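Local coordinates for uncharacterized protein (Legionella longbeachae NSW150, PDB 4JZA) that probably dephosphorylates phosphoinositides as a phosphatidylinositol-3-phosphatase, acting on lipids that matter in the encounter between pathogen and host, at residues A[58-63]-A[76-81]; A[215-220]-A[286-291]; A[535-540]-A[566-571]. One frame throughout, in Å; residues are numbered along the deposited sequence.

How the contacts relate
The three contacts are separate helix-to-helix junctions, none touching another, and they follow one another along the chain. Contact 1 joins helices 41-62 and 74-87, contact 2 helices 214-234 and 274-288, and contact 3 helices 524-542 and 556-574 beside the large mixed sheet. The centre of contact 1 is about 19 Å from the centre of the chain, that of contact 2 about 39 Å and that of contact 3 about 33 Å. Centre to centre, contacts 1 and 2 are about 44 Å apart, contacts 1 and 3 about 49 Å, on opposite sides of the chain's centre, and contacts 2 and 3 about 62 Å. Contact 3 is the one associated with the probable catalytic region: a CX5R pattern spans the loop after strand 545-549 and the first residue of helix 556-574.

Contact 1 of 3, residues A[58-63]-A[76-81]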
ATOM      1  N   PHE A  58      -0.086  -9.944  10.827  1.00 41.89           N
ATOM      2  CA  PHE A  58      -1.105 -10.260   9.848  1.00 39.12           C
ATOM      3  C   PHE A  58      -0.558 -11.202   8.793  1.00 39.84           C
ATOM      4  O   PHE A  58      -1.234 -12.129   8.331  1.00 42.21           O
ATOM      5  CB  PHE A  58      -1.569  -9.004   9.159  1.00 39.26           C
ATOM      6  CG  PHE A  58      -2.756  -9.212   8.272  1.00 37.17           C
ATOM      7  CD1 PHE A  58      -2.582  -9.562   6.961  1.00 35.12           C
ATOM      8  CD2 PHE A  58      -4.031  -9.028   8.759  1.00 37.75           C
ATOM      9  CE1 PHE A  58      -3.644  -9.762   6.154  1.00 34.13           C
ATOM     10  CE2 PHE A  58      -5.120  -9.221   7.953  1.00 37.28           C
ATOM     11  CZ  PHE A  58      -4.921  -9.585   6.648  1.00 37.37           C
ATOM     12  N   LEU A  59       0.662 -10.935   8.375  1.00 40.32           N
ATOM     13  CA  LEU A  59       1.291 -11.658   7.270  1.00 41.67           C
ATOM     14  C   LEU A  59       1.461 -13.109   7.636  1.00 44.21           C
ATOM     15  O   LEU A  59       1.135 -14.014   6.855  1.00 42.37           O
ATOM     16  CB  LEU A  59       2.638 -11.001   6.946  1.00 39.81           C
ATOM     17  CG  LEU A  59       3.491 -11.646   5.875  1.00 41.23           C
ATOM     18  CD1 LEU A  59       2.816 -11.712   4.520  1.00 40.96           C
ATOM     19  CD2 LEU A  59       4.816 -10.904   5.807  1.00 40.24           C
ATOM     20  N   ILE A  60       1.964 -13.338   8.841  1.00 48.36           N
ATOM     21  CA  ILE A  60       2.317 -14.688   9.244  1.00 51.73           C
ATOM     22  C   ILE A  60       1.079 -15.528   9.531  1.00 52.27           C
ATOM     23  O   ILE A  60       1.073 -16.732   9.263  1.00 53.48           O
ATOM     24  CB  ILE A  60       3.349 -14.707  10.390  1.00 53.14           C
ATOM     25  CG1 ILE A  60       4.023 -16.077  10.468  1.00 58.88           C
ATOM     26  CG2 ILE A  60       2.725 -14.325  11.712  1.00 52.11           C
ATOM     27  CD1 ILE A  60       5.375 -16.052  11.166  1.00 63.85           C
ATOM     28  N   ASP A  61       0.036 -14.893  10.049  1.00 48.57           N
ATOM     29  CA  ASP A  61      -1.230 -15.565  10.280  1.00 46.23           C
ATOM     30  C   ASP A  61      -1.995 -15.789   8.945  1.00 47.36           C
ATOM     31  O   ASP A  61      -2.763 -16.702   8.833  1.00 46.38           O
ATOM     32  CB  ASP A  61      -2.099 -14.767  11.286  1.00 47.48           C
ATOM     33  CG  ASP A  61      -1.501 -14.731  12.721  1.00 48.49           C
ATOM     34  OD1 ASP A  61      -0.560 -15.499  13.007  1.00 48.24           O
ATOM     35  OD2 ASP A  61      -1.952 -13.922  13.557  1.00 46.45           O
ATOM     36  N   ALA A  62      -1.788 -14.979   7.919  1.00 49.89           N
ATOM     37  CA  ALA A  62      -2.635 -15.045   6.710  1.00 44.29           C
ATOM     38  C   ALA A  62      -1.980 -15.769   5.563  1.00 45.58           C
ATOM     39  O   ALA A  62      -2.655 -16.420   4.792  1.00 45.86           O
ATOM     40  CB  ALA A  62      -2.984 -13.648   6.259  1.00 43.19           C
ATOM     41  N   TYR A  63      -0.662 -15.630   5.430  1.00 48.37           N
ATOM     42  CA  TYR A  63       0.010 -16.095   4.238  1.00 52.65           C
ATOM     43  C   TYR A  63       0.904 -17.322   4.558  1.00 56.36           C
ATOM     44  O   TYR A  63       1.898 -17.210   5.280  1.00 53.12           O
ATOM     45  CB  TYR A  63       0.740 -14.921   3.552  1.00 48.84           C
ATOM     46  CG  TYR A  63       1.222 -15.179   2.134  1.00 49.21           C
ATOM     47  CD1 TYR A  63       0.423 -15.842   1.204  1.00 49.92           C
ATOM     48  CD2 TYR A  63       2.486 -14.743   1.707  1.00 54.28           C
ATOM     49  CE1 TYR A  63       0.872 -16.106  -0.088  1.00 51.32           C
ATOM     50  CE2 TYR A  63       2.954 -15.003   0.397  1.00 53.36           C
ATOM     51  CZ  TYR A  63       2.136 -15.686  -0.491  1.00 52.67           C
ATOM     52  OH  TYR A  63       2.519 -15.967  -1.786  1.00 46.05           O
ATOM     53  N   THR A  76       9.378 -18.822  16.805  1.00 47.21           N
ATOM     54  CA  THR A  76      10.675 -18.179  16.791  1.00 42.67           C
ATOM     55  C   THR A  76      10.633 -16.837  16.036  1.00 42.17           C
ATOM     56  O   THR A  76      11.214 -15.870  16.521  1.00 38.89           O
ATOM     57  CB  THR A  76      11.746 -19.066  16.170  1.00 45.38           C
ATOM     58  OG1 THR A  76      11.988 -20.224  16.995  1.00 46.10           O
ATOM     59  CG2 THR A  76      13.040 -18.280  16.019  1.00 44.90           C
ATOM     60  N   LEU A  77       9.968 -16.773  14.875  1.00 38.34           N
ATOM     61  CA  LEU A  77       9.861 -15.512  14.143  1.00 38.23           C
ATOM     62  C   LEU A  77       9.192 -14.407  14.917  1.00 41.57           C
ATOM     63  O   LEU A  77       9.688 -13.278  15.020  1.00 45.12           O
ATOM     64  CB  LEU A  77       9.077 -15.701  12.866  1.00 40.38           C
ATOM     65  CG  LEU A  77       9.752 -16.702  11.915  1.00 44.40           C
ATOM     66  CD1 LEU A  77       9.217 -16.643  10.497  1.00 44.13           C
ATOM     67  CD2 LEU A  77      11.254 -16.513  11.874  1.00 44.82           C
ATOM     68  N   LYS A  78       8.060 -14.720  15.499  1.00 45.31           N
ATOM     69  CA  LYS A  78       7.326 -13.738  16.258  1.00 45.64           C
ATOM     70  C   LYS A  78       8.127 -13.284  17.458  1.00 44.41           C
ATOM     71  O   LYS A  78       8.088 -12.136  17.833  1.00 49.73           O
ATOM     72  CB  LYS A  78       5.998 -14.316  16.718  1.00 48.54           C
ATOM     73  CG  LYS A  78       4.973 -14.470  15.625  1.00 50.37           C
ATOM     74  CD  LYS A  78       3.796 -15.276  16.144  1.00 52.46           C
ATOM     75  CE  LYS A  78       2.663 -15.178  15.142  1.00 58.92           C
ATOM     76  NZ  LYS A  78       1.461 -15.994  15.468  1.00 60.26           N
ATOM     77  N   ALA A  79       8.824 -14.174  18.114  1.00 43.95           N
ATOM     78  CA  ALA A  79       9.621 -13.708  19.236  1.00 45.87           C
ATOM     79  C   ALA A  79      10.700 -12.729  18.718  1.00 46.25           C
ATOM     80  O   ALA A  79      10.940 -11.697  19.358  1.00 48.52           O
ATOM     81  CB  ALA A  79      10.229 -14.865  20.021  1.00 42.17           C
ATOM     82  N   TYR A  80      11.307 -13.022  17.566  1.00 43.09           N
ATOM     83  CA  TYR A  80      12.374 -12.152  17.021  1.00 48.16           C
ATOM     84  C   TYR A  80      11.844 -10.776  16.664  1.00 44.69           C
ATOM     85  O   TYR A  80      12.398  -9.750  16.991  1.00 49.38           O
ATOM     86  CB  TYR A  80      13.050 -12.784  15.784  1.00 49.27           C
ATOM     87  CG  TYR A  80      14.046 -11.881  15.087  1.00 49.84           C
ATOM     88  CD1 TYR A  80      15.242 -11.542  15.685  1.00 50.19           C
ATOM     89  CD2 TYR A  80      13.787 -11.379  13.815  1.00 53.32           C
ATOM     90  CE1 TYR A  80      16.152 -10.720  15.050  1.00 51.30           C
ATOM     91  CE2 TYR A  80      14.689 -10.555  13.164  1.00 51.32           C
ATOM     92  CZ  TYR A  80      15.871 -10.219  13.792  1.00 52.04           C
ATOM     93  OH  TYR A  80      16.783  -9.371  13.175  1.00 52.51           O
ATOM     94  N   VAL A  81      10.723 -10.768  16.017  1.00 43.95           N
ATOM     95  CA  VAL A  81      10.047  -9.534  15.700  1.00 41.15           C
ATOM     96  C   VAL A  81       9.611  -8.751  16.889  1.00 39.74           C
ATOM     97  O   VAL A  81       9.743  -7.552  16.885  1.00 39.60           O
ATOM     98  CB  VAL A  81       8.893  -9.868  14.801  1.00 40.83           C
ATOM     99  CG1 VAL A  81       7.891  -8.771  14.776  1.00 47.18           C
ATOM    100  CG2 VAL A  81       9.508 -10.080  13.448  1.00 40.84           C
TER
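Ile-60 has the most surface buried here and meets two residues with its two branches. Its CD1 packs against CD1 of Leu-77 at 3.9 Å, while its CG2 lies 3.5 Å from CE of Lys-78. The division follows from a first torsion of -161°, which sets CG1 anti to the backbone N and sends that branch out to the leucine. Lys-78 is the second main contributor. Its chain is extended beyond CG, so the methylenes run obliquely past the isoleucine and carry the ammonium group on to Asp-61, where NZ meets OD1 at 3.2 Å in a salt bridge. The bond uses the syn lone pair of OD1, on the side of the other carboxylate oxygen, and the two side chains cross at about a right angle. The backbones form an antiparallel helical hairpin: the axes of the short helical segments 58-62 and 76-81 run at 174° to each other, 11.6 Å apart at closest approach. At this spacing side chains, not main chains, make the contact, with an apolar layer beneath and an ion pair at the exposed margin. Leu-77 also touches Phe-56 on helix 41-62 and Asn-116 on helix 95-116, which covers the inner side of the hairpin.

Contact 2 of 3, residues A[215-220]-A[286-291]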
ATOM      1  N   LEU A 215     -15.134 -30.347 -22.435  1.00 54.70           N
ATOM      2  CA  LEU A 215     -15.768 -30.732 -23.694  1.00 56.19           C
ATOM      3  C   LEU A 215     -16.786 -29.694 -24.208  1.00 56.18           C
ATOM      4  O   LEU A 215     -16.773 -29.328 -25.375  1.00 55.22           O
ATOM      5  CB  LEU A 215     -16.409 -32.117 -23.552  1.00 58.46           C
ATOM      6  CG  LEU A 215     -15.397 -33.273 -23.448  1.00 57.05           C
ATOM      7  CD1 LEU A 215     -16.022 -34.636 -23.105  1.00 55.96           C
ATOM      8  CD2 LEU A 215     -14.610 -33.359 -24.749  1.00 58.40           C
ATOM      9  N   GLU A 216     -17.651 -29.188 -23.350  1.00 60.47           N
ATOM     10  CA  GLU A 216     -18.572 -28.144 -23.795  1.00 64.07           C
ATOM     11  C   GLU A 216     -17.853 -26.840 -24.171  1.00 61.78           C
ATOM     12  O   GLU A 216     -18.332 -26.075 -25.027  1.00 64.73           O
ATOM     13  CB  GLU A 216     -19.711 -27.932 -22.785  1.00 71.27           C
ATOM     14  CG  GLU A 216     -20.789 -29.023 -22.841  1.00 75.48           C
ATOM     15  CD  GLU A 216     -21.875 -28.908 -21.763  1.00 81.94           C
ATOM     16  OE1 GLU A 216     -22.078 -27.816 -21.145  1.00 81.05           O
ATOM     17  OE2 GLU A 216     -22.558 -29.933 -21.557  1.00 78.96           O
ATOM     18  N   VAL A 217     -16.692 -26.582 -23.581  1.00 58.10           N
ATOM     19  CA  VAL A 217     -15.922 -25.398 -23.989  1.00 56.61           C
ATOM     20  C   VAL A 217     -15.402 -25.509 -25.410  1.00 56.69           C
ATOM     21  O   VAL A 217     -15.613 -24.612 -26.213  1.00 57.70           O
ATOM     22  CB  VAL A 217     -14.750 -25.117 -23.041  1.00 58.51           C
ATOM     23  CG1 VAL A 217     -13.890 -23.964 -23.564  1.00 56.32           C
ATOM     24  CG2 VAL A 217     -15.300 -24.781 -21.659  1.00 56.99           C
ATOM     25  N   ILE A 218     -14.757 -26.626 -25.736  1.00 57.85           N
ATOM     26  CA  ILE A 218     -14.241 -26.839 -27.095  1.00 58.28           C
ATOM     27  C   ILE A 218     -15.338 -26.686 -28.135  1.00 60.21           C
ATOM     28  O   ILE A 218     -15.145 -25.987 -29.123  1.00 58.50           O
ATOM     29  CB  ILE A 218     -13.611 -28.230 -27.251  1.00 58.30           C
ATOM     30  CG1 ILE A 218     -12.400 -28.341 -26.322  1.00 54.28           C
ATOM     31  CG2 ILE A 218     -13.224 -28.489 -28.716  1.00 58.31           C
ATOM     32  CD1 ILE A 218     -12.068 -29.746 -25.875  1.00 53.57           C
ATOM     33  N   ARG A 219     -16.489 -27.314 -27.886  1.00 65.33           N
ATOM     34  CA  ARG A 219     -17.609 -27.237 -28.816  1.00 73.94           C
ATOM     35  C   ARG A 219     -18.093 -25.798 -28.893  1.00 73.62           C
ATOM     36  O   ARG A 219     -18.249 -25.260 -29.990  1.00 71.99           O
ATOM     37  CB  ARG A 219     -18.752 -28.242 -28.485  1.00 83.48           C
ATOM     38  CG  ARG A 219     -18.625 -29.608 -29.206  1.00 97.59           C
ATOM     39  CD  ARG A 219     -19.814 -30.563 -28.976  1.00103.73           C
ATOM     40  NE  ARG A 219     -21.018 -29.830 -28.567  1.00104.90           N
ATOM     41  CZ  ARG A 219     -21.561 -29.823 -27.343  1.00 99.16           C
ATOM     42  NH1 ARG A 219     -21.069 -30.552 -26.340  1.00 93.89           N
ATOM     43  NH2 ARG A 219     -22.638 -29.081 -27.122  1.00 92.52           N
ATOM     44  N   ASP A 220     -18.303 -25.158 -27.738  1.00 73.65           N
ATOM     45  CA  ASP A 220     -18.736 -23.762 -27.723  1.00 70.69           C
ATOM     46  C   ASP A 220     -17.871 -22.899 -28.639  1.00 71.77           C
ATOM     47  O   ASP A 220     -18.386 -22.093 -29.405  1.00 76.10           O
ATOM     48  CB  ASP A 220     -18.677 -23.185 -26.306  1.00 70.80           C
ATOM     49  CG  ASP A 220     -18.994 -21.691 -26.264  1.00 65.67           C
ATOM     50  OD1 ASP A 220     -18.105 -20.862 -26.587  1.00 61.07           O
ATOM     51  OD2 ASP A 220     -20.142 -21.369 -25.893  1.00 58.36           O
ATOM     52  N   LYS A 286      -6.457 -23.564 -31.187  1.00 68.81           N
ATOM     53  CA  LYS A 286      -5.255 -24.349 -31.003  1.00 73.71           C
ATOM     54  C   LYS A 286      -4.870 -24.408 -29.530  1.00 71.38           C
ATOM     55  O   LYS A 286      -4.461 -25.452 -29.046  1.00 71.11           O
ATOM     56  CB  LYS A 286      -4.112 -23.770 -31.833  1.00 83.42           C
ATOM     57  CG  LYS A 286      -3.175 -24.802 -32.438  1.00 99.18           C
ATOM     58  CD  LYS A 286      -1.910 -25.034 -31.605  1.00108.88           C
ATOM     59  CE  LYS A 286      -0.917 -23.875 -31.690  1.00113.75           C
ATOM     60  NZ  LYS A 286      -0.290 -23.741 -33.036  1.00116.02           N
ATOM     61  N   PHE A 287      -5.018 -23.301 -28.813  1.00 67.52           N
ATOM     62  CA  PHE A 287      -4.698 -23.291 -27.387  1.00 65.91           C
ATOM     63  C   PHE A 287      -5.536 -24.309 -26.609  1.00 62.65           C
ATOM     64  O   PHE A 287      -5.016 -25.081 -25.801  1.00 53.03           O
ATOM     65  CB  PHE A 287      -4.948 -21.904 -26.810  1.00 67.08           C
ATOM     66  CG  PHE A 287      -4.785 -21.816 -25.305  1.00 64.56           C
ATOM     67  CD1 PHE A 287      -3.537 -21.763 -24.745  1.00 63.18           C
ATOM     68  CD2 PHE A 287      -5.905 -21.768 -24.455  1.00 64.47           C
ATOM     69  CE1 PHE A 287      -3.393 -21.665 -23.367  1.00 65.94           C
ATOM     70  CE2 PHE A 287      -5.769 -21.679 -23.082  1.00 60.31           C
ATOM     71  CZ  PHE A 287      -4.510 -21.613 -22.534  1.00 62.66           C
ATOM     72  N   LEU A 288      -6.839 -24.312 -26.888  1.00 60.96           N
ATOM     73  CA  LEU A 288      -7.796 -25.084 -26.103  1.00 56.24           C
ATOM     74  C   LEU A 288      -7.509 -26.551 -26.119  1.00 56.44           C
ATOM     75  O   LEU A 288      -7.684 -27.222 -25.132  1.00 62.19           O
ATOM     76  CB  LEU A 288      -9.218 -24.846 -26.616  1.00 57.29           C
ATOM     77  CG  LEU A 288      -9.808 -23.478 -26.305  1.00 58.64           C
ATOM     78  CD1 LEU A 288     -11.190 -23.302 -26.970  1.00 63.37           C
ATOM     79  CD2 LEU A 288      -9.882 -23.262 -24.806  1.00 53.89           C
ATOM     80  N   THR A 289      -7.133 -27.074 -27.274  1.00 61.36           N
ATOM     81  CA  THR A 289      -6.877 -28.521 -27.423  1.00 59.64           C
ATOM     82  C   THR A 289      -5.421 -28.796 -27.293  1.00 57.23           C
ATOM     83  O   THR A 289      -5.004 -29.878 -27.536  1.00 58.88           O
ATOM     84  CB  THR A 289      -7.327 -29.040 -28.806  1.00 58.64           C
ATOM     85  OG1 THR A 289      -6.864 -28.126 -29.808  1.00 58.83           O
ATOM     86  CG2 THR A 289      -8.869 -29.149 -28.891  1.00 59.63           C
ATOM     87  N   GLY A 290      -4.638 -27.791 -26.950  1.00 63.16           N
ATOM     88  CA  GLY A 290      -3.201 -27.948 -26.782  1.00 60.77           C
ATOM     89  C   GLY A 290      -2.852 -28.486 -25.411  1.00 60.65           C
ATOM     90  O   GLY A 290      -3.674 -29.088 -24.736  1.00 55.76           O
ATOM     91  N   ASP A 291      -1.619 -28.237 -24.988  1.00 68.84           N
ATOM     92  CA  ASP A 291      -1.067 -28.865 -23.767  1.00 69.67           C
ATOM     93  C   ASP A 291      -1.698 -28.356 -22.468  1.00 66.92           C
ATOM     94  O   ASP A 291      -1.692 -29.027 -21.455  1.00 60.73           O
ATOM     95  CB  ASP A 291       0.461 -28.682 -23.728  1.00 72.39           C
ATOM     96  CG  ASP A 291       1.199 -29.566 -24.784  1.00 76.42           C
ATOM     97  OD1 ASP A 291       0.798 -30.756 -24.971  1.00 68.80           O
ATOM     98  OD2 ASP A 291       2.164 -29.065 -25.421  1.00 69.71           O
TER
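Val-217 and Leu-288 make the buried half of the contact, the branched end of one side chain against that of the other. CG1 of Val-217 lies 4.3 Å from CD2 of Leu-288, a loose van der Waals approach. The valine torsion of 175° places CG1 anti to the backbone N, and both residues direct their CB atoms at the opposing segment. Tyr-203 on helix 198-206 touches Val-217, and Phe-204 of the same helix touches Leu-288, so a third helix closes this buried side.

The second methyl contact is nearer the surface: CG2 of Ile-218 is 4.4 Å from CG2 of Thr-289. The threonine divides its two branches. Its methyl group faces the isoleucine, whereas a first torsion of 46° turns OG1 back for a weak hydrogen bond to the carbonyl of Lys-285, one turn earlier.

No hydrogen bond joins the two segments directly. The main chains nevertheless come close, CA of Ile-218 being 6.8 Å from CA of Leu-288, and Tyr-214, just before 215-220, bonds through its OH to the carbonyl of Leu-288. Within 286-291, N of Gly-290 bonds to O of Phe-287 at 3.0 Å, a span of three residues where the chain leaves helical geometry after Leu-288.

The contact lies in an all-helical part of the chain, within which 215-220 falls in the phosphoinositide phosphatase insertion domain; with no strand between the segments, it joins the start of helix 214-234 to the finish of helix 274-288.

Contact 3 of 3, residues A[535-540]-A[566-571]; sequences EQLIIL and AMILYK
Leu-537 is the hub of the close-packed part, dividing its two methyl groups between neighbours on the other helix. CD1 approaches Met-567, here a selenomethionine, with CE at 3.8 Å and SE at 4.1 Å from that same leucine methyl. The third torsion of Met-567, 70°, bends the chain so that both SE and its terminal methyl border the leucine. CD2 of Leu-537 goes to Ile-568 instead, lying 3.7 Å from CG1 and 4.0 Å from CD1 of that residue; these two side chains slide past each other in opposite directions, whereas leucine and selenomethionine meet obliquely. All three residues are buried, and no hydrogen bond crosses between the segments, so the junction rests on apolar contact alone.

Contact fades toward the partly exposed later turns. Leu-540, one turn on from Leu-537, points its CB at the other helix, yet its CD1 stays 5.2 Å from CD1 of Ile-568, and the side chain touches Ala-370 and Arg-372 of strand 365-374. Lys-571 is farther still and makes a cation-pi interaction with Trp-577, a residue that also touches Leu-537.

Ile-568 also reaches strand 365-374, at Ser-369, so both helices pack on a strand of the central mixed sheet. Helix 524-542, strand 545-549 and helix 556-574 follow in order as an alpha-beta-alpha unit, and the CX5R pattern that spans the loop after that strand and the first residue of the second helix is consistent with the P-loop of a cysteine-based phosphatase.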
ATOM      1  N   GLU A 535     -14.531  26.985  -6.921  1.00 49.21           N
ATOM      2  CA  GLU A 535     -15.347  25.931  -7.460  1.00 49.78           C
ATOM      3  C   GLU A 535     -16.137  25.234  -6.374  1.00 50.79           C
ATOM      4  O   GLU A 535     -17.320  24.970  -6.572  1.00 53.62           O
ATOM      5  CB  GLU A 535     -14.505  24.905  -8.175  1.00 49.27           C
ATOM      6  CG  GLU A 535     -13.875  25.452  -9.430  1.00 53.17           C
ATOM      7  CD  GLU A 535     -12.904  24.486 -10.113  1.00 57.58           C
ATOM      8  OE1 GLU A 535     -12.709  23.303  -9.679  1.00 55.93           O
ATOM      9  OE2 GLU A 535     -12.317  24.945 -11.116  1.00 59.21           O
ATOM     10  N   GLN A 536     -15.511  24.937  -5.234  1.00 48.81           N
ATOM     11  CA  GLN A 536     -16.223  24.215  -4.170  1.00 46.31           C
ATOM     12  C   GLN A 536     -17.210  25.133  -3.536  1.00 44.12           C
ATOM     13  O   GLN A 536     -18.282  24.705  -3.142  1.00 45.87           O
ATOM     14  CB  GLN A 536     -15.312  23.699  -3.068  1.00 45.61           C
ATOM     15  CG  GLN A 536     -14.320  22.660  -3.514  1.00 48.04           C
ATOM     16  CD  GLN A 536     -14.900  21.307  -3.622  1.00 50.24           C
ATOM     17  OE1 GLN A 536     -16.044  21.088  -3.228  1.00 55.80           O
ATOM     18  NE2 GLN A 536     -14.120  20.367  -4.165  1.00 49.59           N
ATOM     19  N   LEU A 537     -16.838  26.388  -3.380  1.00 43.94           N
ATOM     20  CA  LEU A 537     -17.727  27.339  -2.723  1.00 44.62           C
ATOM     21  C   LEU A 537     -18.933  27.617  -3.621  1.00 47.39           C
ATOM     22  O   LEU A 537     -20.054  27.742  -3.141  1.00 53.27           O
ATOM     23  CB  LEU A 537     -16.991  28.616  -2.374  1.00 42.44           C
ATOM     24  CG  LEU A 537     -16.040  28.494  -1.162  1.00 41.83           C
ATOM     25  CD1 LEU A 537     -15.209  29.758  -1.098  1.00 39.32           C
ATOM     26  CD2 LEU A 537     -16.686  28.234   0.211  1.00 40.49           C
ATOM     27  N   ILE A 538     -18.713  27.659  -4.926  1.00 43.97           N
ATOM     28  CA  ILE A 538     -19.797  27.797  -5.861  1.00 43.08           C
ATOM     29  C   ILE A 538     -20.781  26.654  -5.730  1.00 46.00           C
ATOM     30  O   ILE A 538     -21.966  26.884  -5.507  1.00 50.86           O
ATOM     31  CB  ILE A 538     -19.268  27.937  -7.298  1.00 43.27           C
ATOM     32  CG1 ILE A 538     -18.632  29.324  -7.463  1.00 44.35           C
ATOM     33  CG2 ILE A 538     -20.382  27.808  -8.327  1.00 45.56           C
ATOM     34  CD1 ILE A 538     -17.619  29.405  -8.599  1.00 45.70           C
ATOM     35  N   ILE A 539     -20.300  25.424  -5.852  1.00 47.87           N
ATOM     36  CA  ILE A 539     -21.154  24.253  -5.687  1.00 48.08           C
ATOM     37  C   ILE A 539     -21.870  24.291  -4.350  1.00 48.15           C
ATOM     38  O   ILE A 539     -23.078  24.041  -4.276  1.00 48.95           O
ATOM     39  CB  ILE A 539     -20.352  22.940  -5.836  1.00 48.37           C
ATOM     40  CG1 ILE A 539     -19.816  22.800  -7.267  1.00 50.78           C
ATOM     41  CG2 ILE A 539     -21.214  21.716  -5.566  1.00 48.49           C
ATOM     42  CD1 ILE A 539     -20.848  22.874  -8.377  1.00 50.81           C
ATOM     43  N   LEU A 540     -21.139  24.610  -3.294  1.00 48.55           N
ATOM     44  CA  LEU A 540     -21.742  24.638  -1.992  1.00 50.25           C
ATOM     45  C   LEU A 540     -22.827  25.678  -1.871  1.00 52.74           C
ATOM     46  O   LEU A 540     -23.873  25.354  -1.345  1.00 54.50           O
ATOM     47  CB  LEU A 540     -20.721  24.813  -0.875  1.00 49.70           C
ATOM     48  CG  LEU A 540     -19.875  23.556  -0.741  1.00 48.67           C
ATOM     49  CD1 LEU A 540     -18.610  23.933  -0.013  1.00 47.01           C
ATOM     50  CD2 LEU A 540     -20.615  22.436  -0.022  1.00 48.18           C
ATOM     51  N   ALA A 566     -10.433  27.687   5.506  1.00 45.64           N
ATOM     52  CA  ALA A 566      -9.951  28.990   5.901  1.00 45.79           C
ATOM     53  C   ALA A 566     -10.768  30.123   5.277  1.00 47.81           C
ATOM     54  O   ALA A 566     -10.944  31.160   5.900  1.00 48.05           O
ATOM     55  CB  ALA A 566      -8.492  29.150   5.519  1.00 46.46           C
HETATM   56  N   MSE A 567     -11.231  29.961   4.042  1.00 47.19           N
HETATM   57  CA  MSE A 567     -12.040  30.998   3.398  1.00 45.48           C
HETATM   58  C   MSE A 567     -13.365  31.128   4.128  1.00 47.00           C
HETATM   59  O   MSE A 567     -13.848  32.235   4.388  1.00 47.11           O
HETATM   60  CB  MSE A 567     -12.241  30.666   1.935  1.00 44.08           C
HETATM   61  CG  MSE A 567     -10.932  30.900   1.194  1.00 47.27           C
HETATM   62 SE   MSE A 567     -11.195  30.605  -0.732  0.94 54.47          SE
HETATM   63  CE  MSE A 567     -12.300  32.206  -1.064  1.00 55.23           C
ATOM     64  N   ILE A 568     -13.961  29.994   4.476  1.00 47.81           N
ATOM     65  CA  ILE A 568     -15.215  29.976   5.222  1.00 46.87           C
ATOM     66  C   ILE A 568     -14.990  30.642   6.594  1.00 49.21           C
ATOM     67  O   ILE A 568     -15.774  31.473   6.986  1.00 47.62           O
ATOM     68  CB  ILE A 568     -15.784  28.531   5.313  1.00 47.90           C
ATOM     69  CG1 ILE A 568     -16.229  28.077   3.922  1.00 48.08           C
ATOM     70  CG2 ILE A 568     -16.961  28.406   6.278  1.00 45.87           C
ATOM     71  CD1 ILE A 568     -16.428  26.585   3.839  1.00 47.35           C
ATOM     72  N   LEU A 569     -13.913  30.321   7.303  1.00 48.04           N
ATOM     73  CA  LEU A 569     -13.664  30.971   8.579  1.00 47.14           C
ATOM     74  C   LEU A 569     -13.422  32.472   8.443  1.00 48.08           C
ATOM     75  O   LEU A 569     -13.826  33.260   9.309  1.00 48.63           O
ATOM     76  CB  LEU A 569     -12.476  30.335   9.301  1.00 47.27           C
ATOM     77  CG  LEU A 569     -12.788  28.896   9.697  1.00 49.11           C
ATOM     78  CD1 LEU A 569     -11.565  28.250  10.295  1.00 46.04           C
ATOM     79  CD2 LEU A 569     -13.969  28.795  10.663  1.00 51.26           C
ATOM     80  N   TYR A 570     -12.761  32.867   7.371  1.00 48.19           N
ATOM     81  CA  TYR A 570     -12.489  34.276   7.090  1.00 51.68           C
ATOM     82  C   TYR A 570     -13.824  35.048   6.866  1.00 55.25           C
ATOM     83  O   TYR A 570     -14.095  36.059   7.518  1.00 55.53           O
ATOM     84  CB  TYR A 570     -11.537  34.379   5.870  1.00 51.99           C
ATOM     85  CG  TYR A 570     -11.060  35.763   5.542  1.00 54.89           C
ATOM     86  CD1 TYR A 570     -11.904  36.681   4.905  1.00 54.14           C
ATOM     87  CD2 TYR A 570      -9.769  36.183   5.874  1.00 54.45           C
ATOM     88  CE1 TYR A 570     -11.472  37.958   4.631  1.00 53.67           C
ATOM     89  CE2 TYR A 570      -9.350  37.483   5.603  1.00 54.22           C
ATOM     90  CZ  TYR A 570     -10.208  38.355   4.990  1.00 50.85           C
ATOM     91  OH  TYR A 570      -9.810  39.619   4.689  1.00 52.08           O
ATOM     92  N   LYS A 571     -14.662  34.558   5.967  1.00 55.62           N
ATOM     93  CA  LYS A 571     -15.949  35.183   5.733  1.00 60.27           C
ATOM     94  C   LYS A 571     -16.736  35.318   7.031  1.00 62.01           C
ATOM     95  O   LYS A 571     -17.385  36.327   7.281  1.00 69.97           O
ATOM     96  CB  LYS A 571     -16.768  34.341   4.751  1.00 61.74           C
ATOM     97  CG  LYS A 571     -18.156  34.891   4.443  1.00 59.63           C
ATOM     98  CD  LYS A 571     -18.259  35.414   3.020  1.00 61.16           C
ATOM     99  CE  LYS A 571     -19.370  36.451   2.897  1.00 62.32           C
ATOM    100  NZ  LYS A 571     -20.612  35.868   3.451  1.00 65.18           N
TER